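ATP-dependent 6-phosphofructokinase isozyme 2 (Escherichia coli, PDB 3UMO) catalyses the ATP-dependent phosphorylation of fructose 6-phosphate to fructose 1,6-bisphosphate, the first committing step of glycolysis, and works as a homodimer. Local coordinates at residues Gln21-Glu25 / Gly26-Cys30; Leu69-Leu72 / Leu73-Asn77. One frame throughout, in Å; residues are numbered along the deposited sequence.

Contact 1: Gln21-Glu25 / Gly26-Cys30; sequences QIYPE and GKLRC. With ATP (adenosine-5'-triphosphate), chain H; ATP (adenosine-5'-triphosphate), chain K.
Tyr-23 and Leu-28 meet over the face of the phenol ring: Leu-28 CD2 sits 3.6 Å from the centroid of the Tyr-23 ring, only 14° off its normal, a CH-pi contact. The opposite face takes the adenine of one ATP, whose C5 lies over the ring centre, 3.4 Å from its plane. A chi1 of 51°, with CG between the backbone N and the carbonyl carbon, sets the tyrosine in this sandwich of methyl group and purine. A water in the ring plane joins Tyr-23 OH to Lys-27 O and an alpha-phosphate oxygen of the same nucleotide. Beyond the ring, Lys-27 N donates to O1B of this ATP over 2.7 Å. Lys-27 NZ, carried on an extended chain, reaches O2G of that ATP at 2.9 Å. It also bonds O1G of a second ATP at 3.1 Å, spanning the substrate and inhibitor nucleotides. Behind this shell, a weak hydrogen bond from Gly-26 N to Pro-24 O closes a classic gamma turn at Glu-25, and another water links Tyr-23 O to Gly-26 O. The turn connects strand 12-19 to strand 27-29, which pairs in parallel with a strand of the second subunit and so continues the sheet across the dimer interface.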
ATOM      1  N   GLN A  21      -9.263   6.532  -3.370  1.00 20.84           N
ATOM      2  CA  GLN A  21      -8.466   5.386  -2.952  1.00 24.65           C
ATOM      3  C   GLN A  21      -7.120   5.427  -3.657  1.00 20.37           C
ATOM      4  O   GLN A  21      -6.961   6.106  -4.675  1.00 22.96           O
ATOM      5  CB  GLN A  21      -9.194   4.074  -3.289  1.00 24.13           C
ATOM      6  CG  GLN A  21     -10.599   3.934  -2.696  1.00 25.91           C
ATOM      7  CD  GLN A  21     -10.596   3.401  -1.275  1.00 26.85           C
ATOM      8  OE1 GLN A  21      -9.548   3.028  -0.742  1.00 32.22           O
ATOM      9  NE2 GLN A  21     -11.772   3.363  -0.647  1.00 28.05           N
ATOM     10  N   ILE A  22      -6.141   4.712  -3.115  1.00 21.03           N
ATOM     11  CA  ILE A  22      -4.878   4.565  -3.825  1.00 15.78           C
ATOM     12  C   ILE A  22      -4.551   3.094  -4.040  1.00 24.55           C
ATOM     13  O   ILE A  22      -4.577   2.279  -3.112  1.00 24.30           O
ATOM     14  CB  ILE A  22      -3.710   5.334  -3.153  1.00 21.54           C
ATOM     15  CG1 ILE A  22      -2.434   5.210  -4.002  1.00 21.89           C
ATOM     16  CG2 ILE A  22      -3.482   4.851  -1.730  1.00 25.01           C
ATOM     17  CD1 ILE A  22      -1.380   6.252  -3.658  1.00 23.31           C
ATOM     18  N   TYR A  23      -4.292   2.765  -5.297  1.00 21.87           N
ATOM     19  CA  TYR A  23      -3.952   1.417  -5.700  1.00 21.17           C
ATOM     20  C   TYR A  23      -3.260   1.535  -7.044  1.00 22.92           C
ATOM     21  O   TYR A  23      -3.401   2.557  -7.720  1.00 20.36           O
ATOM     22  CB  TYR A  23      -5.213   0.551  -5.803  1.00 23.69           C
ATOM     23  CG  TYR A  23      -6.330   1.154  -6.628  1.00 22.38           C
ATOM     24  CD1 TYR A  23      -6.334   1.058  -8.017  1.00 22.83           C
ATOM     25  CD2 TYR A  23      -7.394   1.805  -6.016  1.00 21.15           C
ATOM     26  CE1 TYR A  23      -7.363   1.605  -8.773  1.00 22.98           C
ATOM     27  CE2 TYR A  23      -8.426   2.350  -6.760  1.00 27.36           C
ATOM     28  CZ  TYR A  23      -8.408   2.247  -8.135  1.00 25.76           C
ATOM     29  OH  TYR A  23      -9.437   2.794  -8.865  1.00 27.29           O
ATOM     30  N   PRO A  24      -2.488   0.508  -7.425  1.00 17.84           N
ATOM     31  CA  PRO A  24      -1.741   0.598  -8.677  1.00 16.01           C
ATOM     32  C   PRO A  24      -2.547   0.145  -9.883  1.00 18.46           C
ATOM     33  O   PRO A  24      -3.679  -0.334  -9.745  1.00 20.43           O
ATOM     34  CB  PRO A  24      -0.573  -0.363  -8.444  1.00 21.42           C
ATOM     35  CG  PRO A  24      -1.163  -1.428  -7.553  1.00 20.59           C
ATOM     36  CD  PRO A  24      -2.126  -0.695  -6.646  1.00 22.50           C
ATOM     37  N   GLU A  25      -1.933   0.330 -11.048  1.00 16.86           N
ATOM     38  CA  GLU A  25      -2.421  -0.132 -12.349  1.00 18.67           C
ATOM     39  C   GLU A  25      -3.551   0.711 -12.956  1.00 27.12           C
ATOM     40  O   GLU A  25      -3.433   1.188 -14.085  1.00 26.20           O
ATOM     41  CB  GLU A  25      -2.788  -1.620 -12.308  1.00 24.32           C
ATOM     42  CG  GLU A  25      -2.950  -2.262 -13.685  1.00 30.66           C
ATOM     43  CD  GLU A  25      -1.629  -2.456 -14.426  1.00 35.93           C
ATOM     44  OE1 GLU A  25      -0.550  -2.187 -13.840  1.00 31.25           O
ATOM     45  OE2 GLU A  25      -1.676  -2.889 -15.604  1.00 26.90           O
ATOM     46  N   GLY A  26      -4.641   0.891 -12.219  1.00 21.17           N
ATOM     47  CA  GLY A  26      -5.787   1.620 -12.740  1.00 20.74           C
ATOM     48  C   GLY A  26      -5.616   3.131 -12.743  1.00 21.09           C
ATOM     49  O   GLY A  26      -4.695   3.662 -12.115  1.00 22.69           O
ATOM     50  N   LYS A  27      -6.504   3.830 -13.450  1.00 19.63           N
ATOM     51  CA  LYS A  27      -6.489   5.289 -13.433  1.00 17.21           C
ATOM     52  C   LYS A  27      -7.073   5.787 -12.125  1.00 22.93           C
ATOM     53  O   LYS A  27      -8.213   5.460 -11.784  1.00 20.73           O
ATOM     54  CB  LYS A  27      -7.310   5.859 -14.585  1.00 17.67           C
ATOM     55  CG  LYS A  27      -6.971   5.286 -15.946  1.00 24.17           C
ATOM     56  CD  LYS A  27      -8.049   5.671 -16.937  1.00 30.59           C
ATOM     57  CE  LYS A  27      -8.035   4.773 -18.154  1.00 19.54           C
ATOM     58  NZ  LYS A  27      -9.202   5.100 -19.036  1.00 19.69           N
ATOM     59  N   LEU A  28      -6.299   6.574 -11.383  1.00 17.08           N
ATOM     60  CA  LEU A  28      -6.839   7.195 -10.187  1.00 17.35           C
ATOM     61  C   LEU A  28      -7.380   8.568 -10.570  1.00 17.06           C
ATOM     62  O   LEU A  28      -6.615   9.466 -10.932  1.00 21.99           O
ATOM     63  CB  LEU A  28      -5.779   7.293  -9.089  1.00 18.17           C
ATOM     64  CG  LEU A  28      -5.115   5.948  -8.785  1.00 19.88           C
ATOM     65  CD1 LEU A  28      -3.951   6.118  -7.815  1.00 21.97           C
ATOM     66  CD2 LEU A  28      -6.133   4.949  -8.241  1.00 20.31           C
ATOM     67  N   ARG A  29      -8.705   8.709 -10.519  1.00 17.85           N
ATOM     68  CA  ARG A  29      -9.356   9.972 -10.861  1.00 19.46           C
ATOM     69  C   ARG A  29      -9.108  10.967  -9.741  1.00 24.71           C
ATOM     70  O   ARG A  29      -9.554  10.769  -8.606  1.00 23.04           O
ATOM     71  CB  ARG A  29     -10.863   9.791 -11.073  1.00 27.87           C
ATOM     72  CG  ARG A  29     -11.240   9.107 -12.385  1.00 43.31           C
ATOM     73  CD  ARG A  29     -12.747   9.200 -12.661  1.00 56.72           C
ATOM     74  NE  ARG A  29     -13.122  10.419 -13.381  1.00 67.64           N
ATOM     75  CZ  ARG A  29     -13.839  11.413 -12.863  1.00 74.70           C
ATOM     76  NH1 ARG A  29     -14.270  11.345 -11.611  1.00 75.92           N
ATOM     77  NH2 ARG A  29     -14.130  12.478 -13.601  1.00 72.92           N
ATOM     78  N   CYS A  30      -8.387  12.031 -10.072  1.00 22.73           N
ATOM     79  CA  CYS A  30      -8.006  13.043  -9.102  1.00 20.01           C
ATOM     80  C   CYS A  30      -8.766  14.328  -9.358  1.00 22.66           C
ATOM     81  O   CYS A  30      -9.048  14.673 -10.508  1.00 24.56           O
ATOM     82  CB  CYS A  30      -6.509  13.298  -9.185  1.00 20.43           C
ATOM     83  SG  CYS A  30      -5.564  11.870  -8.667  1.00 23.62           S
TER
HETATM   84  PG  ATP H 315     -11.537   3.258 -16.873  0.62 21.00           P
HETATM   85  O1G ATP H 315     -11.161   2.517 -18.116  0.62 15.95           O
HETATM   86  O2G ATP H 315     -11.463   4.749 -17.204  0.62 18.39           O
HETATM   87  O3G ATP H 315     -12.926   2.906 -16.399  0.62 20.72           O
HETATM   88  PB  ATP H 315      -9.562   1.806 -15.455  0.62 22.49           P
HETATM   89  O1B ATP H 315      -8.554   2.265 -14.321  0.62 25.98           O
HETATM   90  O2B ATP H 315      -8.782   1.190 -16.630  0.62 14.70           O
HETATM   91  O3B ATP H 315     -10.452   3.085 -15.787  0.62 27.84           O
HETATM   92  PA  ATP H 315     -10.884   0.459 -13.438  0.62 33.53           P
HETATM   93  O1A ATP H 315     -10.999   1.788 -12.723  0.62 30.78           O
HETATM   94  O2A ATP H 315     -12.203  -0.329 -13.342  0.62 32.86           O
HETATM   95  O3A ATP H 315     -10.529   0.700 -14.901  0.62 31.07           O
HETATM   96  O5' ATP H 315      -9.697  -0.392 -12.756  0.62 36.32           O
HETATM   97  C5' ATP H 315      -8.802  -1.106 -13.525  0.62 36.04           C
HETATM   98  C4' ATP H 315      -7.757  -1.800 -12.788  0.62 38.92           C
HETATM   99  O4' ATP H 315      -7.452  -1.013 -11.615  0.62 38.48           O
HETATM  100  C3' ATP H 315      -8.275  -3.074 -12.281  0.62 43.98           C
HETATM  101  O3' ATP H 315      -7.932  -4.101 -13.126  0.62 48.98           O
HETATM  102  C2' ATP H 315      -7.648  -3.241 -10.967  0.62 47.04           C
HETATM  103  O2' ATP H 315      -6.456  -3.886 -11.121  0.62 51.92           O
HETATM  104  C1' ATP H 315      -7.403  -1.862 -10.491  0.62 40.97           C
HETATM  105  N9  ATP H 315      -8.379  -1.424  -9.500  0.62 35.69           N
HETATM  106  C8  ATP H 315      -9.512  -0.757  -9.788  0.62 31.68           C
HETATM  107  N7  ATP H 315     -10.160  -0.506  -8.628  0.62 31.94           N
HETATM  108  C5  ATP H 315      -9.438  -1.012  -7.610  0.62 25.51           C
HETATM  109  C6  ATP H 315      -9.622  -1.040  -6.222  0.62 34.07           C
HETATM  110  N6  ATP H 315     -10.844  -0.415  -5.609  0.62 35.47           N
HETATM  111  N1  ATP H 315      -8.687  -1.639  -5.460  0.62 39.62           N
HETATM  112  C2  ATP H 315      -7.594  -2.198  -6.019  0.62 41.43           C
HETATM  113  N3  ATP H 315      -7.392  -2.181  -7.343  0.62 36.85           N
HETATM  114  C4  ATP H 315      -8.288  -1.603  -8.159  0.62 34.38           C
HETATM  115  PG  ATP K 313      -8.447   2.096 -21.093  1.00 17.45           P
HETATM  116  O1G ATP K 313      -9.118   3.307 -21.618  1.00 14.42           O
HETATM  117  O2G ATP K 313      -6.994   2.154 -21.616  1.00 16.47           O
HETATM  118  O3G ATP K 313      -8.473   2.009 -19.602  1.00 16.71           O
HETATM  119  PB  ATP K 313     -10.639   0.491 -21.662  1.00 17.22           P
HETATM  120  O1B ATP K 313     -11.036   0.257 -20.173  1.00 15.23           O
HETATM  121  O2B ATP K 313     -11.520   1.513 -22.391  1.00 17.79           O
HETATM  122  O3B ATP K 313      -9.076   0.828 -21.741  1.00 15.31           O
HETATM  123  PA  ATP K 313     -10.386  -2.347 -22.073  1.00 14.80           P
HETATM  124  O1A ATP K 313      -9.867  -2.492 -20.656  1.00 15.95           O
HETATM  125  O2A ATP K 313     -11.574  -3.278 -22.347  1.00 18.39           O
HETATM  126  O3A ATP K 313     -10.776  -0.893 -22.414  1.00 14.03           O
HETATM  127  O5' ATP K 313      -9.144  -2.638 -23.053  1.00 17.61           O
HETATM  128  C5' ATP K 313      -9.363  -2.774 -24.420  1.00 15.56           C
HETATM  129  C4' ATP K 313      -8.821  -3.983 -25.046  1.00 18.00           C
HETATM  130  O4' ATP K 313      -7.471  -4.189 -24.578  1.00 16.72           O
HETATM  131  C3' ATP K 313      -9.520  -5.201 -24.608  1.00 19.44           C
HETATM  132  O3' ATP K 313     -10.674  -5.427 -25.337  1.00 17.58           O
HETATM  133  C2' ATP K 313      -8.508  -6.248 -24.802  1.00 22.17           C
HETATM  134  O2' ATP K 313      -8.409  -6.583 -26.134  1.00 18.15           O
HETATM  135  C1' ATP K 313      -7.262  -5.573 -24.366  1.00 15.04           C
HETATM  136  N9  ATP K 313      -6.999  -5.815 -22.945  1.00 15.49           N
HETATM  137  C8  ATP K 313      -7.314  -4.971 -21.945  1.00 15.90           C
HETATM  138  N7  ATP K 313      -6.928  -5.546 -20.784  1.00 13.60           N
HETATM  139  C5  ATP K 313      -6.349  -6.736 -21.043  1.00 13.94           C
HETATM  140  C6  ATP K 313      -5.783  -7.744 -20.250  1.00 19.75           C
HETATM  141  N6  ATP K 313      -5.685  -7.626 -18.754  1.00 19.59           N
HETATM  142  N1  ATP K 313      -5.300  -8.835 -20.856  1.00 19.82           N
HETATM  143  C2  ATP K 313      -5.362  -8.985 -22.196  1.00 24.88           C
HETATM  144  N3  ATP K 313      -5.903  -8.049 -22.976  1.00 15.63           N
HETATM  145  C4  ATP K 313      -6.402  -6.919 -22.437  1.00 15.43           C
HETATM  146  O   HOH W   1      -2.751   3.692 -10.221  1.00 17.84           O
HETATM  147  O   HOH W   2      -9.021   2.880 -11.431  1.00 28.85           O

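Contact 2: Leu69-Leu72 / Leu73-Asn77; sequences LVSL and LADEN
With CG opposite the carbonyl carbon (chi1 -70°), Leu-73 directs its branch back along the helix, where CD1 comes 4.4 Å from CD1 of Leu-69, one turn earlier. Ser-71 takes the other course: chi1 of 171° sets OG beside its carbonyl carbon, on the side of Asp-75. The hydroxyl and Asp-75 OD2 stay 4.1 Å apart. A water donates to Asp-75 OD2 over 2.8 Å, but its link to Ser-71 OG is doubtful because the approach is too short. Beneath these side chains runs regular i to i+4 bonding, such as Asp-75 N to Ser-71 O at 3.0 Å. The last i to i+4 bond of the run, Glu-76 N to Leu-72 O, is weak, its N-H...O angle down to 130° as the helix ends. Glu-76 itself turns its carboxylate to Arg-46 of helix 40-50 in a salt bridge; Leu-69 and Leu-73 pack on Pro-37, Phe-59 and Ile-42, Leu-72 on Phe-35 and Pro-37. Asn-77 leaves the helix with positive phi, and two hydrogen bonds run back into the last turn, one of them Asn-77 N to Ala-74 O. This is a Schellman motif, closing the helix of the beta-alpha-beta unit 55-61, 63-75, 80-84 within the parallel-sheet domain of a ribokinase-family kinase.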
ATOM      1  N   LEU A  69       3.044  30.821 -10.165  1.00 25.99           N
ATOM      2  CA  LEU A  69       3.822  30.799  -8.929  1.00 22.55           C
ATOM      3  C   LEU A  69       4.022  32.218  -8.388  1.00 28.60           C
ATOM      4  O   LEU A  69       3.803  32.485  -7.199  1.00 25.86           O
ATOM      5  CB  LEU A  69       5.182  30.128  -9.170  1.00 23.16           C
ATOM      6  CG  LEU A  69       6.192  30.159  -8.017  1.00 23.40           C
ATOM      7  CD1 LEU A  69       5.626  29.445  -6.804  1.00 25.13           C
ATOM      8  CD2 LEU A  69       7.514  29.522  -8.432  1.00 26.90           C
ATOM      9  N   VAL A  70       4.428  33.124  -9.273  1.00 27.30           N
ATOM     10  CA  VAL A  70       4.639  34.521  -8.912  1.00 24.78           C
ATOM     11  C   VAL A  70       3.340  35.165  -8.436  1.00 26.56           C
ATOM     12  O   VAL A  70       3.324  35.920  -7.458  1.00 29.72           O
ATOM     13  CB  VAL A  70       5.219  35.311 -10.101  1.00 24.38           C
ATOM     14  CG1 VAL A  70       5.241  36.808  -9.808  1.00 30.55           C
ATOM     15  CG2 VAL A  70       6.627  34.808 -10.417  1.00 21.75           C
ATOM     16  N   SER A  71       2.250  34.847  -9.124  1.00 27.12           N
ATOM     17  CA  SER A  71       0.941  35.402  -8.785  1.00 29.30           C
ATOM     18  C   SER A  71       0.439  34.920  -7.425  1.00 29.56           C
ATOM     19  O   SER A  71      -0.190  35.679  -6.682  1.00 33.11           O
ATOM     20  CB  SER A  71      -0.077  35.060  -9.873  1.00 37.33           C
ATOM     21  OG  SER A  71      -1.392  35.401  -9.465  1.00 53.20           O
ATOM     22  N   LEU A  72       0.702  33.655  -7.111  1.00 27.02           N
ATOM     23  CA  LEU A  72       0.289  33.092  -5.832  1.00 28.61           C
ATOM     24  C   LEU A  72       1.004  33.787  -4.688  1.00 27.41           C
ATOM     25  O   LEU A  72       0.403  34.059  -3.649  1.00 29.79           O
ATOM     26  CB  LEU A  72       0.562  31.588  -5.785  1.00 28.41           C
ATOM     27  CG  LEU A  72      -0.384  30.719  -6.614  1.00 33.39           C
ATOM     28  CD1 LEU A  72       0.063  29.268  -6.586  1.00 41.88           C
ATOM     29  CD2 LEU A  72      -1.820  30.853  -6.109  1.00 36.64           C
ATOM     30  N   LEU A  73       2.290  34.075  -4.880  1.00 23.96           N
ATOM     31  CA  LEU A  73       3.078  34.737  -3.843  1.00 27.17           C
ATOM     32  C   LEU A  73       2.634  36.184  -3.659  1.00 27.70           C
ATOM     33  O   LEU A  73       2.640  36.705  -2.540  1.00 30.92           O
ATOM     34  CB  LEU A  73       4.575  34.648  -4.154  1.00 27.37           C
ATOM     35  CG  LEU A  73       5.120  33.225  -4.003  1.00 25.27           C
ATOM     36  CD1 LEU A  73       6.533  33.105  -4.569  1.00 25.32           C
ATOM     37  CD2 LEU A  73       5.089  32.805  -2.541  1.00 23.85           C
ATOM     38  N   ALA A  74       2.245  36.826  -4.758  1.00 28.16           N
ATOM     39  CA  ALA A  74       1.739  38.192  -4.706  1.00 34.00           C
ATOM     40  C   ALA A  74       0.462  38.227  -3.873  1.00 32.19           C
ATOM     41  O   ALA A  74       0.269  39.129  -3.058  1.00 35.23           O
ATOM     42  CB  ALA A  74       1.470  38.717  -6.107  1.00 34.21           C
ATOM     43  N   ASP A  75      -0.403  37.237  -4.086  1.00 34.50           N
ATOM     44  CA  ASP A  75      -1.656  37.132  -3.346  1.00 37.05           C
ATOM     45  C   ASP A  75      -1.410  36.866  -1.861  1.00 39.46           C
ATOM     46  O   ASP A  75      -2.243  37.197  -1.015  1.00 46.12           O
ATOM     47  CB  ASP A  75      -2.543  36.034  -3.946  1.00 40.51           C
ATOM     48  CG  ASP A  75      -3.068  36.395  -5.330  1.00 47.14           C
ATOM     49  OD1 ASP A  75      -2.982  37.583  -5.714  1.00 48.59           O
ATOM     50  OD2 ASP A  75      -3.576  35.492  -6.030  1.00 48.01           O
ATOM     51  N   GLU A  76      -0.262  36.272  -1.551  1.00 38.48           N
ATOM     52  CA  GLU A  76       0.109  35.989  -0.168  1.00 35.54           C
ATOM     53  C   GLU A  76       0.941  37.120   0.422  1.00 33.22           C
ATOM     54  O   GLU A  76       1.396  37.036   1.564  1.00 39.72           O
ATOM     55  CB  GLU A  76       0.860  34.661  -0.070  1.00 35.39           C
ATOM     56  CG  GLU A  76       0.004  33.466  -0.446  1.00 39.04           C
ATOM     57  CD  GLU A  76       0.716  32.146  -0.245  1.00 46.41           C
ATOM     58  OE1 GLU A  76       1.925  32.162   0.077  1.00 40.61           O
ATOM     59  OE2 GLU A  76       0.061  31.094  -0.407  1.00 48.41           O
ATOM     60  N   ASN A  77       1.132  38.171  -0.370  1.00 30.26           N
ATOM     61  CA  ASN A  77       1.908  39.343   0.036  1.00 36.36           C
ATOM     62  C   ASN A  77       3.354  39.026   0.407  1.00 38.22           C
ATOM     63  O   ASN A  77       3.936  39.664   1.285  1.00 38.39           O
ATOM     64  CB  ASN A  77       1.204  40.107   1.162  1.00 51.06           C
ATOM     65  CG  ASN A  77      -0.074  40.778   0.696  1.00 57.64           C
ATOM     66  OD1 ASN A  77      -0.109  41.403  -0.365  1.00 54.86           O
ATOM     67  ND2 ASN A  77      -1.137  40.643   1.484  1.00 61.77           N
TER
HETATM   68  O   HOH W   3      -2.984  33.983  -8.295  1.00 50.33           O

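From the N terminus the chain runs through strand 4-7 of the parallel sheet and out along strand 12-19 to contact 1, which closes a tight turn before strand 27-29 at the subunit interface. Strand 34-38 leads back beside strand 12-19, and the chain then passes through helix 40-50 and strand 55-61 into helix 63-75. There contact 2 closes the final helical turn ahead of strand 80-84. The two are in series, neither nesting nor crossing, with centres about 32 Å apart and nearest atoms about 17 Å apart. Contact 1 lies where strand 27-29 pairs with the second subunit and both subunits hold the ATP; contact 2 belongs to the large domain, where helix 63-75 packs against strand 34-38, the strand returning from the region of contact 1.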